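Citrate synthase (Metallosphaera sedula, PDB 6ABW) probably catalyses the condensation of acetyl-CoA with oxaloacetate and water to give citrate and CoA, a step of the tricarboxylic acid cycle. Local coordinates at residues 57-60 with 61-65; 87-90 with 91-94; 132-135 with 136-140; 199-202 with 203-207; 340-343 with 344-347. All blocks are in the same frame, centred on the assembly; numbering follows the deposited sequence.

All five contacts are local, i to i+3, i+4 or i+5 pairs along helices of the largely helical citrate synthase fold. In chain order they lie on helices 56-65, 89-97, 128-151, 199-208 and 342-365. Contact 3 is the middle member of a touching trio: Leu-64 of contact 1 packs on Val-133 and Ala-132, and Val-87 of contact 2 lies on Arg-138. Contacts 4 and 5 approach to about 5 Å between nearest atoms, their centres 18 Å apart. Helix 342-365 also runs beside contacts 1, 3 and 4. Contacts 1, 2 and 4 reach the second subunit, whereas contact 5 lies nearest the chain's centre and the predicted catalytic residues.

Contact 1 (57-60 with 61-65); sequences EEVV and HLMLY
Val-59 O accepts the N-H of Met-63 at 2.9 Å, and Val-60 O that of Leu-64 at 3.0 Å; with His-61 N to Glu-57 O and Leu-62 N to Glu-58 O, they make four successive i to i+4 bonds of an alpha-helix, residues 56-65. The acidic side chains work away from this turn. Glu-58 forms a salt bridge to Arg-389 of the second subunit and also bonds Ser-55, while Glu-57 takes the backbone N-H of Phe-164 and a bound glycerol. His-61 ND1 is held by the backbone oxygen of Asp-67, just past the helix, which fixes the rotation of the imidazole. Over the centre of one face of that ring lies Tyr-65 CD1, 3.7 Å above the plane. Packing between the two halves is apolar. Val-60 and Leu-64 run side by side in the same direction, and this pair faces helices 128-151 and 342-365, with Leu-64 on Ile-359 and Val-60 on Leu-352. Met-63 starts with CG anti to its carbonyl carbon (chi1 -65°), a setting that lays CG 3.3 Å from Val-59 O; Leu-352 packs here too. One helical turn separates the closest methyls, Val-60 CG1 and Leu-64 CD1, at 3.9 Å, and Met-63 CG sits 4.2 Å from Val-59 CG1.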
loop_
_atom_site.group_PDB
_atom_site.type_symbol
_atom_site.label_atom_id
_atom_site.label_comp_id
_atom_site.label_asym_id
_atom_site.label_seq_id
_atom_site.Cartn_x
_atom_site.Cartn_y
_atom_site.Cartn_z
ATOM N N GLU A 57 -23.681 -9.365 -7.524
ATOM C CA GLU A 57 -23.002 -10.594 -8.035
ATOM C C GLU A 57 -22.873 -10.601 -9.544
ATOM O O GLU A 57 -21.840 -10.924 -10.109
ATOM C CB GLU A 57 -23.747 -11.860 -7.615
ATOM C CG GLU A 57 -23.739 -12.081 -6.102
ATOM C CD GLU A 57 -24.982 -11.591 -5.332
ATOM O OE1 GLU A 57 -25.502 -10.487 -5.629
ATOM O OE2 GLU A 57 -25.388 -12.251 -4.344
ATOM N N GLU A 58 -23.935 -10.170 -10.213
ATOM C CA GLU A 58 -23.888 -10.028 -11.653
ATOM C C GLU A 58 -22.922 -8.994 -12.152
ATOM O O GLU A 58 -22.257 -9.213 -13.122
ATOM C CB GLU A 58 -25.311 -9.799 -12.237
ATOM C CG GLU A 58 -26.217 -11.031 -12.139
ATOM C CD GLU A 58 -27.701 -10.719 -12.461
ATOM O OE1 GLU A 58 -28.144 -11.052 -13.604
ATOM O OE2 GLU A 58 -28.409 -10.065 -11.630
ATOM N N VAL A 59 -22.801 -7.876 -11.435
ATOM C CA VAL A 59 -21.854 -6.881 -11.790
ATOM C C VAL A 59 -20.390 -7.320 -11.470
ATOM O O VAL A 59 -19.483 -6.991 -12.209
ATOM C CB VAL A 59 -22.232 -5.498 -11.122
ATOM C CG1 VAL A 59 -21.117 -4.499 -11.288
ATOM C CG2 VAL A 59 -23.504 -4.935 -11.701
ATOM N N VAL A 60 -20.196 -8.094 -10.411
ATOM C CA VAL A 60 -18.887 -8.708 -10.177
ATOM C C VAL A 60 -18.461 -9.536 -11.405
ATOM O O VAL A 60 -17.391 -9.386 -11.940
ATOM C CB VAL A 60 -18.958 -9.602 -8.951
ATOM C CG1 VAL A 60 -17.683 -10.409 -8.809
ATOM C CG2 VAL A 60 -19.140 -8.758 -7.674
ATOM N N HIS A 61 -19.391 -10.368 -11.904
ATOM C CA HIS A 61 -19.119 -11.176 -13.113
ATOM C C HIS A 61 -18.851 -10.317 -14.331
ATOM O O HIS A 61 -17.904 -10.568 -15.059
ATOM C CB HIS A 61 -20.272 -12.183 -13.317
ATOM C CG HIS A 61 -19.970 -13.238 -14.321
ATOM N ND1 HIS A 61 -19.856 -12.983 -15.665
ATOM C CD2 HIS A 61 -19.586 -14.534 -14.148
ATOM C CE1 HIS A 61 -19.483 -14.083 -16.295
ATOM N NE2 HIS A 61 -19.302 -15.037 -15.393
ATOM N N LEU A 62 -19.605 -9.243 -14.529
ATOM C CA LEU A 62 -19.365 -8.324 -15.625
ATOM C C LEU A 62 -18.018 -7.668 -15.601
ATOM O O LEU A 62 -17.355 -7.572 -16.623
ATOM C CB LEU A 62 -20.488 -7.253 -15.617
ATOM C CG LEU A 62 -20.375 -6.089 -16.557
ATOM C CD1 LEU A 62 -20.499 -6.624 -17.982
ATOM C CD2 LEU A 62 -21.472 -5.063 -16.185
ATOM N N MET A 63 -17.602 -7.172 -14.442
ATOM C CA MET A 63 -16.314 -6.524 -14.321
ATOM C C MET A 63 -15.135 -7.462 -14.453
ATOM O O MET A 63 -14.128 -7.111 -15.007
ATOM C CB MET A 63 -16.235 -5.786 -13.010
ATOM C CG MET A 63 -17.233 -4.657 -12.944
ATOM S SD MET A 63 -16.335 -3.204 -12.377
ATOM C CE MET A 63 -16.605 -2.162 -13.818
ATOM N N LEU A 64 -15.274 -8.657 -13.949
ATOM C CA LEU A 64 -14.159 -9.630 -13.982
ATOM C C LEU A 64 -14.109 -10.422 -15.296
ATOM O O LEU A 64 -13.056 -10.814 -15.700
ATOM C CB LEU A 64 -14.256 -10.569 -12.803
ATOM C CG LEU A 64 -14.002 -9.915 -11.474
ATOM C CD1 LEU A 64 -14.156 -10.980 -10.425
ATOM C CD2 LEU A 64 -12.646 -9.291 -11.373
ATOM N N TYR A 65 -15.248 -10.707 -15.898
ATOM C CA TYR A 65 -15.301 -11.589 -17.076
ATOM C C TYR A 65 -15.777 -10.903 -18.337
ATOM O O TYR A 65 -15.654 -11.506 -19.400
ATOM C CB TYR A 65 -16.167 -12.783 -16.833
ATOM C CG TYR A 65 -15.673 -13.692 -15.774
ATOM C CD1 TYR A 65 -16.016 -13.483 -14.471
ATOM C CD2 TYR A 65 -14.834 -14.772 -16.046
ATOM C CE1 TYR A 65 -15.539 -14.279 -13.464
ATOM C CE2 TYR A 65 -14.395 -15.625 -14.988
ATOM C CZ TYR A 65 -14.734 -15.348 -13.696
ATOM O OH TYR A 65 -14.397 -16.076 -12.513
#

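Contact 2 (87-90 with 91-94); sequences VPQQ and VIDM
Val-87 lays its CG2 methyl against two residues of the turn that follows, 3.9 Å from Ile-92 CD1 and 4.1 Å from Val-91 CB. Both pairs of side chains cross at about a right angle, so the valine lies across both partners rather than alongside them. With CG1 anti to the carbonyl carbon (chi1 -61°), CG2 is left between the backbone N and the carbonyl carbon, facing the turn, while CG1 serves the neighbouring helix. On the next residue the ring of Pro-88 presents CD to Val-91 CG2 at 4.2 Å. Pro-88 occupies the N-cap of helix 89-97 and has no polar side chain to cap with; its backbone oxygen accepts Val-91 N in an i to i+3 bond of 2.9 Å, the donor well above the carbonyl plane and the N-H angle only 139°. The first regular i to i+4 bonds follow directly: Asp-93 N reaches Gln-89 O at 2.8 Å, and Met-94 N reaches Gln-90 O at 3.0 Å. Asp-93 CB points back toward the first turn, with its CG 3.1 Å from Gln-89 O. Farther out, Val-87 packs on Leu-115 and Thr-141, Pro-88 on Tyr-119, and Ile-92 on Asn-145. Met-94 rests on Thr-110 and Ala-114 of helix 104-119 and on Met-94 of the second subunit, while Gln-90 packs on Ser-97 of that subunit.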
loop_
_atom_site.group_PDB
_atom_site.type_symbol
_atom_site.label_atom_id
_atom_site.label_comp_id
_atom_site.label_asym_id
_atom_site.label_seq_id
_atom_site.Cartn_x
_atom_site.Cartn_y
_atom_site.Cartn_z
ATOM N N VAL A 87 -12.719 -16.569 7.129
ATOM C CA VAL A 87 -11.268 -16.303 7.222
ATOM C C VAL A 87 -10.718 -16.834 8.536
ATOM O O VAL A 87 -11.472 -17.067 9.434
ATOM C CB VAL A 87 -10.983 -14.789 7.106
ATOM C CG1 VAL A 87 -11.487 -14.331 5.716
ATOM C CG2 VAL A 87 -11.628 -13.963 8.216
ATOM N N PRO A 88 -9.396 -16.942 8.664
ATOM C CA PRO A 88 -8.919 -17.483 9.938
ATOM C C PRO A 88 -9.180 -16.559 11.062
ATOM O O PRO A 88 -9.217 -15.311 10.896
ATOM C CB PRO A 88 -7.432 -17.687 9.709
ATOM C CG PRO A 88 -7.273 -17.715 8.258
ATOM C CD PRO A 88 -8.311 -16.799 7.695
ATOM N N GLN A 89 -9.355 -17.163 12.226
ATOM C CA GLN A 89 -9.610 -16.430 13.438
ATOM C C GLN A 89 -8.579 -15.330 13.749
ATOM O O GLN A 89 -8.946 -14.288 14.328
ATOM C CB GLN A 89 -9.809 -17.366 14.655
ATOM C CG GLN A 89 -11.304 -17.449 14.978
ATOM C CD GLN A 89 -11.830 -16.191 15.643
ATOM O OE1 GLN A 89 -11.105 -15.519 16.410
ATOM N NE2 GLN A 89 -13.112 -15.871 15.393
ATOM N N GLN A 90 -7.343 -15.544 13.314
ATOM C CA GLN A 90 -6.276 -14.598 13.540
ATOM C C GLN A 90 -6.576 -13.261 12.846
ATOM O O GLN A 90 -6.215 -12.215 13.375
ATOM C CB GLN A 90 -4.947 -15.158 13.068
ATOM C CG GLN A 90 -4.422 -16.311 13.902
ATOM C CD GLN A 90 -5.079 -17.658 13.661
ATOM O OE1 GLN A 90 -5.765 -17.901 12.643
ATOM N NE2 GLN A 90 -4.890 -18.541 14.614
ATOM N N VAL A 91 -7.243 -13.294 11.675
ATOM C CA VAL A 91 -7.592 -12.047 10.987
ATOM C C VAL A 91 -8.624 -11.268 11.822
ATOM O O VAL A 91 -8.510 -10.040 12.014
ATOM C CB VAL A 91 -8.139 -12.309 9.583
ATOM C CG1 VAL A 91 -8.501 -11.009 8.912
ATOM C CG2 VAL A 91 -7.067 -12.973 8.762
ATOM N N ILE A 92 -9.642 -11.993 12.319
ATOM C CA ILE A 92 -10.648 -11.413 13.155
ATOM C C ILE A 92 -10.012 -10.852 14.432
ATOM O O ILE A 92 -10.306 -9.718 14.841
ATOM C CB ILE A 92 -11.789 -12.429 13.493
ATOM C CG1 ILE A 92 -12.484 -12.989 12.257
ATOM C CG2 ILE A 92 -12.759 -11.841 14.518
ATOM C CD1 ILE A 92 -12.882 -11.954 11.256
ATOM N N ASP A 93 -9.114 -11.622 15.057
ATOM C CA ASP A 93 -8.457 -11.198 16.306
ATOM C C ASP A 93 -7.723 -9.891 16.080
ATOM O O ASP A 93 -7.692 -8.998 16.948
ATOM C CB ASP A 93 -7.428 -12.230 16.795
ATOM C CG ASP A 93 -8.040 -13.578 17.256
ATOM O OD1 ASP A 93 -9.288 -13.690 17.380
ATOM O OD2 ASP A 93 -7.214 -14.541 17.458
ATOM N N MET A 94 -7.122 -9.755 14.922
ATOM C CA MET A 94 -6.375 -8.539 14.645
ATOM C C MET A 94 -7.238 -7.326 14.559
ATOM O O MET A 94 -6.904 -6.273 15.122
ATOM C CB MET A 94 -5.615 -8.659 13.337
ATOM C CG MET A 94 -4.472 -9.658 13.501
ATOM S SD MET A 94 -3.404 -9.857 12.033
ATOM C CE MET A 94 -3.624 -8.253 11.306
#

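Contact 3 (132-135 with 136-140); sequences AVKL and VARAS
Four consecutive i to i+4 bonds tie residues 132-135 to residues 136-139 in unbroken alpha-helix. Ala-139 N to Leu-135 O is the shortest at 2.8 Å. The longest, from Ala-137 N to Val-133 O, measures 3.2 Å. Lys-134 and Arg-138, one turn apart on this helix, extend alongside each other. The aliphatic part of the lysine does the touching: Lys-134 CB stands over one face of the Arg-138 guanidinium, off the centre of the group, at 3.9 Å from Arg-138 NH1. Arg-138 is nearly straight from CG to NE (chi2 165°), and its CG lies against Lys-134 O at 3.3 Å. The two charged ends are kept apart, with Lys-134 NZ and Arg-138 NH1 5.0 Å distant, and one water bridges them. It accepts a hydrogen bond from Lys-134 NZ at 2.9 Å and another from Arg-138 NH1 at 3.0 Å, sitting at the edge of the guanidinium in its plane. This shared acceptor probably eases the closeness of two like charges. Further bonds fix the arginine: NH1 also hydrogen-bonds Tyr-215 OH and NE donates to Ala-84 O, while Tyr-119 makes a cation-pi contact. On another flank Val-136 CG2 approaches Ala-132 O to 3.4 Å. Helix 128-151 lies among three others here: Val-133 and Ala-137 meet helix 71-84, Leu-135 meets helix 214-225, and Ala-132, Val-136 and Ala-139 meet helix 342-365.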
loop_
_atom_site.group_PDB
_atom_site.type_symbol
_atom_site.label_atom_id
_atom_site.label_comp_id
_atom_site.label_asym_id
_atom_site.label_seq_id
_atom_site.Cartn_x
_atom_site.Cartn_y
_atom_site.Cartn_z
ATOM N N ALA A 132 -9.923 -12.957 -7.233
ATOM C CA ALA A 132 -10.635 -11.689 -6.998
ATOM C C ALA A 132 -12.030 -11.885 -6.385
ATOM O O ALA A 132 -12.472 -11.136 -5.477
ATOM C CB ALA A 132 -10.724 -10.939 -8.281
ATOM N N VAL A 133 -12.753 -12.917 -6.867
ATOM C CA VAL A 133 -14.079 -13.247 -6.301
ATOM C C VAL A 133 -13.990 -13.573 -4.834
ATOM O O VAL A 133 -14.776 -13.094 -4.036
ATOM C CB VAL A 133 -14.749 -14.424 -7.050
ATOM C CG1 VAL A 133 -15.994 -14.944 -6.297
ATOM C CG2 VAL A 133 -15.198 -13.939 -8.422
ATOM N N LYS A 134 -12.979 -14.366 -4.486
ATOM C CA LYS A 134 -12.802 -14.734 -3.087
ATOM C C LYS A 134 -12.428 -13.464 -2.247
ATOM O O LYS A 134 -12.840 -13.315 -1.105
ATOM C CB LYS A 134 -11.703 -15.789 -2.935
ATOM C CG LYS A 134 -12.157 -17.221 -3.352
ATOM C CD LYS A 134 -11.102 -18.274 -3.068
ATOM C CE LYS A 134 -10.076 -18.344 -4.200
ATOM N NZ LYS A 134 -9.013 -19.290 -3.788
ATOM N N LEU A 135 -11.632 -12.597 -2.812
ATOM C CA LEU A 135 -11.252 -11.363 -2.098
ATOM C C LEU A 135 -12.483 -10.483 -1.823
ATOM O O LEU A 135 -12.594 -9.885 -0.768
ATOM C CB LEU A 135 -10.186 -10.594 -2.951
ATOM C CG LEU A 135 -9.638 -9.283 -2.308
ATOM C CD1 LEU A 135 -8.242 -8.975 -2.847
ATOM C CD2 LEU A 135 -10.533 -8.079 -2.576
ATOM N N VAL A 136 -13.369 -10.343 -2.796
ATOM C CA VAL A 136 -14.590 -9.527 -2.633
ATOM C C VAL A 136 -15.470 -10.075 -1.501
ATOM O O VAL A 136 -15.952 -9.331 -0.642
ATOM C CB VAL A 136 -15.378 -9.407 -3.955
ATOM C CG1 VAL A 136 -16.747 -8.810 -3.665
ATOM C CG2 VAL A 136 -14.565 -8.507 -4.901
ATOM N N ALA A 137 -15.636 -11.386 -1.458
ATOM C CA ALA A 137 -16.264 -11.998 -0.296
ATOM C C ALA A 137 -15.648 -11.711 1.023
ATOM O O ALA A 137 -16.323 -11.417 2.046
ATOM C CB ALA A 137 -16.243 -13.512 -0.500
ATOM N N ARG A 138 -14.342 -11.808 1.057
ATOM C CA ARG A 138 -13.610 -11.555 2.280
ATOM C C ARG A 138 -13.631 -10.067 2.699
ATOM O O ARG A 138 -13.581 -9.767 3.864
ATOM C CB ARG A 138 -12.207 -12.106 2.155
ATOM C CG ARG A 138 -12.265 -13.640 2.100
ATOM C CD ARG A 138 -11.006 -14.272 1.623
ATOM N NE ARG A 138 -11.223 -15.715 1.622
ATOM C CZ ARG A 138 -10.463 -16.620 1.012
ATOM N NH1 ARG A 138 -9.453 -16.298 0.244
ATOM N NH2 ARG A 138 -10.789 -17.923 1.133
ATOM N N ALA A 139 -13.784 -9.174 1.718
ATOM C CA ALA A 139 -14.041 -7.750 1.993
ATOM C C ALA A 139 -15.307 -7.571 2.780
ATOM O O ALA A 139 -15.343 -6.776 3.715
ATOM C CB ALA A 139 -14.030 -6.912 0.725
ATOM N N SER A 140 -16.328 -8.363 2.449
ATOM C CA SER A 140 -17.579 -8.377 3.224
ATOM C C SER A 140 -17.333 -8.777 4.680
ATOM O O SER A 140 -17.760 -8.077 5.631
ATOM C CB SER A 140 -18.595 -9.329 2.528
ATOM O OG SER A 140 -19.771 -9.374 3.267
HETATM O O HOH W 1 -7.964 -18.425 -1.191
#

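Contact 4 (199-202 with 203-207); sequences ASTT and AALVT
Ala-203 O is gripped twice by one residue, Thr-207: the backbone N-H and the hydroxyl OG1 both donate to it at 3.0 Å, arriving from opposite faces of the carbonyl plane. Thr-207 can do this because its OG1 turns back along the helix, anti to its carbonyl carbon (chi1 -63°). Thr-202 OG1 likewise bonds the backbone oxygen four residues back, that of Pro-198 just before the helix. The N-H groups of Ala-203 to Val-206 make the regular i to i+4 alpha-helical bonds, Leu-205 N to Thr-201 O at 2.9 Å among them. Helix 199-208 presents a small-residue surface, and one flank meets the second subunit: Ala-203 packs on Val-206 of that subunit and Val-206 on its Ala-203, a reciprocal pair at the dimer interface. Near the start of the helix Ser-200 OG bonds His-230 NE2; the Ser-200 side chain is about 12 Å from that of Asp-325, a predicted active-site residue. Side chains within the helix meet loosely, Thr-201 CG2 lying 4.3 Å from Leu-205 CD1. Thr-201 and Leu-205 pack on Trp-354 and Tyr-361, respectively, of helix 342-365.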
loop_
_atom_site.group_PDB
_atom_site.type_symbol
_atom_site.label_atom_id
_atom_site.label_comp_id
_atom_site.label_asym_id
_atom_site.label_seq_id
_atom_site.Cartn_x
_atom_site.Cartn_y
_atom_site.Cartn_z
ATOM N N ALA A 199 -6.376 7.913 -6.666
ATOM C CA ALA A 199 -5.088 7.514 -6.092
ATOM C C ALA A 199 -5.112 6.087 -5.611
ATOM O O ALA A 199 -4.115 5.403 -5.680
ATOM C CB ALA A 199 -4.654 8.438 -4.959
ATOM N N SER A 200 -6.232 5.658 -5.038
ATOM C CA SER A 200 -6.329 4.270 -4.595
ATOM C C SER A 200 -6.156 3.240 -5.726
ATOM O O SER A 200 -5.374 2.303 -5.614
ATOM C CB SER A 200 -7.628 4.034 -3.848
ATOM O OG SER A 200 -8.784 4.425 -4.623
ATOM N N THR A 201 -6.764 3.485 -6.868
ATOM C CA THR A 201 -6.615 2.599 -8.004
ATOM C C THR A 201 -5.173 2.702 -8.508
ATOM O O THR A 201 -4.558 1.672 -8.802
ATOM C CB THR A 201 -7.655 2.935 -9.113
ATOM O OG1 THR A 201 -8.979 2.861 -8.575
ATOM C CG2 THR A 201 -7.575 1.948 -10.250
ATOM N N THR A 202 -4.620 3.902 -8.553
ATOM C CA THR A 202 -3.232 4.099 -8.975
ATOM C C THR A 202 -2.238 3.307 -8.071
ATOM O O THR A 202 -1.372 2.630 -8.589
ATOM C CB THR A 202 -2.878 5.577 -9.037
ATOM O OG1 THR A 202 -3.782 6.273 -9.895
ATOM C CG2 THR A 202 -1.468 5.792 -9.512
ATOM N N ALA A 203 -2.433 3.359 -6.737
ATOM C CA ALA A 203 -1.581 2.587 -5.831
ATOM C C ALA A 203 -1.689 1.104 -6.083
ATOM O O ALA A 203 -0.678 0.396 -6.047
ATOM C CB ALA A 203 -1.896 2.900 -4.390
ATOM N N ALA A 204 -2.897 0.622 -6.316
ATOM C CA ALA A 204 -3.116 -0.800 -6.673
ATOM C C ALA A 204 -2.350 -1.163 -7.936
ATOM O O ALA A 204 -1.710 -2.170 -7.927
ATOM C CB ALA A 204 -4.562 -1.138 -6.799
ATOM N N LEU A 205 -2.399 -0.317 -8.967
ATOM C CA LEU A 205 -1.736 -0.557 -10.201
ATOM C C LEU A 205 -0.211 -0.597 -10.054
ATOM O O LEU A 205 0.440 -1.505 -10.537
ATOM C CB LEU A 205 -2.178 0.463 -11.242
ATOM C CG LEU A 205 -3.642 0.364 -11.678
ATOM C CD1 LEU A 205 -3.989 1.594 -12.549
ATOM C CD2 LEU A 205 -3.916 -0.899 -12.498
ATOM N N VAL A 206 0.345 0.340 -9.299
ATOM C CA VAL A 206 1.770 0.353 -9.018
ATOM C C VAL A 206 2.217 -0.927 -8.310
ATOM O O VAL A 206 3.231 -1.529 -8.626
ATOM C CB VAL A 206 2.151 1.546 -8.117
ATOM C CG1 VAL A 206 3.630 1.474 -7.725
ATOM C CG2 VAL A 206 1.947 2.801 -8.905
ATOM N N THR A 207 1.439 -1.360 -7.353
ATOM C CA THR A 207 1.731 -2.536 -6.606
ATOM C C THR A 207 1.652 -3.759 -7.536
ATOM O O THR A 207 2.495 -4.675 -7.452
ATOM C CB THR A 207 0.779 -2.631 -5.390
ATOM O OG1 THR A 207 1.031 -1.489 -4.534
ATOM C CG2 THR A 207 1.052 -3.830 -4.574
#

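Contact 5 (340-343 with 344-347); sequences YMFT and SLFA
A short 3-10 turn at Tyr-340 and Met-341 runs into the long helix 342-365, and Leu-345 N divides between two acceptors: Met-341 O at 3.0 Å and, weakly, Phe-342 O at 3.2 Å. Regular i to i+4 bonds follow, from Phe-346 N to Phe-342 O and from Ala-347 N to Thr-343 O. Where the turn opens, a water donates to Tyr-340 O at 2.7 Å and accepts from Ser-344 N at 3.0 Å, standing in for the missing direct bond. Met-341 folds back at chi2 and chi3 (-57° and -64°), a curl that brings CE to 3.9 Å from Ser-344 CB; its CB meets Leu-345 CD1. That leucine methyl also nears the Phe-342 ring. Thr-343 O lies at the edge of the Phe-346 ring, in its plane, with Phe-346 CB 3.3 Å away. Thr-343 OG1 bonds Glu-235, Gly-232 and a glycerol. The side chain of Phe-346 lies about 6 Å from that of Asp-325, a predicted active-site residue. Around residues 340-347, Met-341 packs on helix 128-151, Ser-344 on helix 104-119, Ala-347 on helix 214-225, and Phe-342 edge-to-face with Phe-238 of helix 233-244.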
loop_
_atom_site.group_PDB
_atom_site.type_symbol
_atom_site.label_atom_id
_atom_site.label_comp_id
_atom_site.label_asym_id
_atom_site.label_seq_id
_atom_site.Cartn_x
_atom_site.Cartn_y
_atom_site.Cartn_z
ATOM N N TYR A 340 -18.842 6.785 10.733
ATOM C CA TYR A 340 -17.446 6.366 10.671
ATOM C C TYR A 340 -17.192 5.215 9.690
ATOM O O TYR A 340 -16.029 4.891 9.418
ATOM C CB TYR A 340 -16.814 6.049 12.061
ATOM C CG TYR A 340 -17.437 4.930 12.857
ATOM C CD1 TYR A 340 -17.328 3.612 12.449
ATOM C CD2 TYR A 340 -18.104 5.189 14.077
ATOM C CE1 TYR A 340 -17.862 2.573 13.186
ATOM C CE2 TYR A 340 -18.669 4.148 14.803
ATOM C CZ TYR A 340 -18.528 2.858 14.377
ATOM O OH TYR A 340 -19.082 1.811 15.079
ATOM N N MET A 341 -18.229 4.562 9.224
ATOM C CA MET A 341 -18.116 3.454 8.318
ATOM C C MET A 341 -18.241 3.898 6.875
ATOM O O MET A 341 -18.048 3.033 6.026
ATOM C CB MET A 341 -19.202 2.380 8.552
ATOM C CG MET A 341 -19.036 1.573 9.846
ATOM S SD MET A 341 -17.473 0.732 10.004
ATOM C CE MET A 341 -17.537 -0.425 8.661
ATOM N N PHE A 342 -18.575 5.159 6.537
ATOM C CA PHE A 342 -18.976 5.391 5.159
ATOM C C PHE A 342 -17.890 5.145 4.073
ATOM O O PHE A 342 -18.168 4.559 3.031
ATOM C CB PHE A 342 -19.572 6.777 4.989
ATOM C CG PHE A 342 -20.863 7.058 5.744
ATOM C CD1 PHE A 342 -21.581 6.091 6.360
ATOM C CD2 PHE A 342 -21.341 8.369 5.734
ATOM C CE1 PHE A 342 -22.768 6.444 7.042
ATOM C CE2 PHE A 342 -22.500 8.738 6.368
ATOM C CZ PHE A 342 -23.228 7.752 7.032
ATOM N N THR A 343 -16.666 5.576 4.348
ATOM C CA THR A 343 -15.595 5.345 3.407
ATOM C C THR A 343 -15.249 3.834 3.310
ATOM O O THR A 343 -14.827 3.384 2.257
ATOM C CB THR A 343 -14.379 6.247 3.698
ATOM O OG1 THR A 343 -14.806 7.604 3.428
ATOM C CG2 THR A 343 -13.216 5.931 2.759
ATOM N N SER A 344 -15.371 3.085 4.418
ATOM C CA SER A 344 -15.188 1.634 4.407
ATOM C C SER A 344 -16.227 0.931 3.533
ATOM O O SER A 344 -15.913 -0.075 2.857
ATOM C CB SER A 344 -15.196 1.054 5.847
ATOM O OG SER A 344 -14.033 1.464 6.505
ATOM N N LEU A 345 -17.452 1.476 3.494
ATOM C CA LEU A 345 -18.526 0.947 2.647
ATOM C C LEU A 345 -18.263 1.231 1.187
ATOM O O LEU A 345 -18.477 0.381 0.325
ATOM C CB LEU A 345 -19.911 1.438 3.079
ATOM C CG LEU A 345 -20.289 0.976 4.471
ATOM C CD1 LEU A 345 -21.374 1.905 5.047
ATOM C CD2 LEU A 345 -20.775 -0.469 4.365
ATOM N N PHE A 346 -17.762 2.425 0.903
ATOM C CA PHE A 346 -17.200 2.729 -0.395
ATOM C C PHE A 346 -16.142 1.680 -0.779
ATOM O O PHE A 346 -16.148 1.137 -1.921
ATOM C CB PHE A 346 -16.597 4.177 -0.421
ATOM C CG PHE A 346 -15.728 4.468 -1.604
ATOM C CD1 PHE A 346 -16.286 4.988 -2.779
ATOM C CD2 PHE A 346 -14.398 4.195 -1.579
ATOM C CE1 PHE A 346 -15.482 5.255 -3.876
ATOM C CE2 PHE A 346 -13.584 4.406 -2.691
ATOM C CZ PHE A 346 -14.131 4.911 -3.850
ATOM N N ALA A 347 -15.193 1.443 0.116
ATOM C CA ALA A 347 -14.081 0.541 -0.162
ATOM C C ALA A 347 -14.597 -0.888 -0.465
ATOM O O ALA A 347 -14.075 -1.566 -1.319
ATOM C CB ALA A 347 -13.086 0.520 0.992
HETATM O O HOH W 2 -14.813 4.313 7.064
#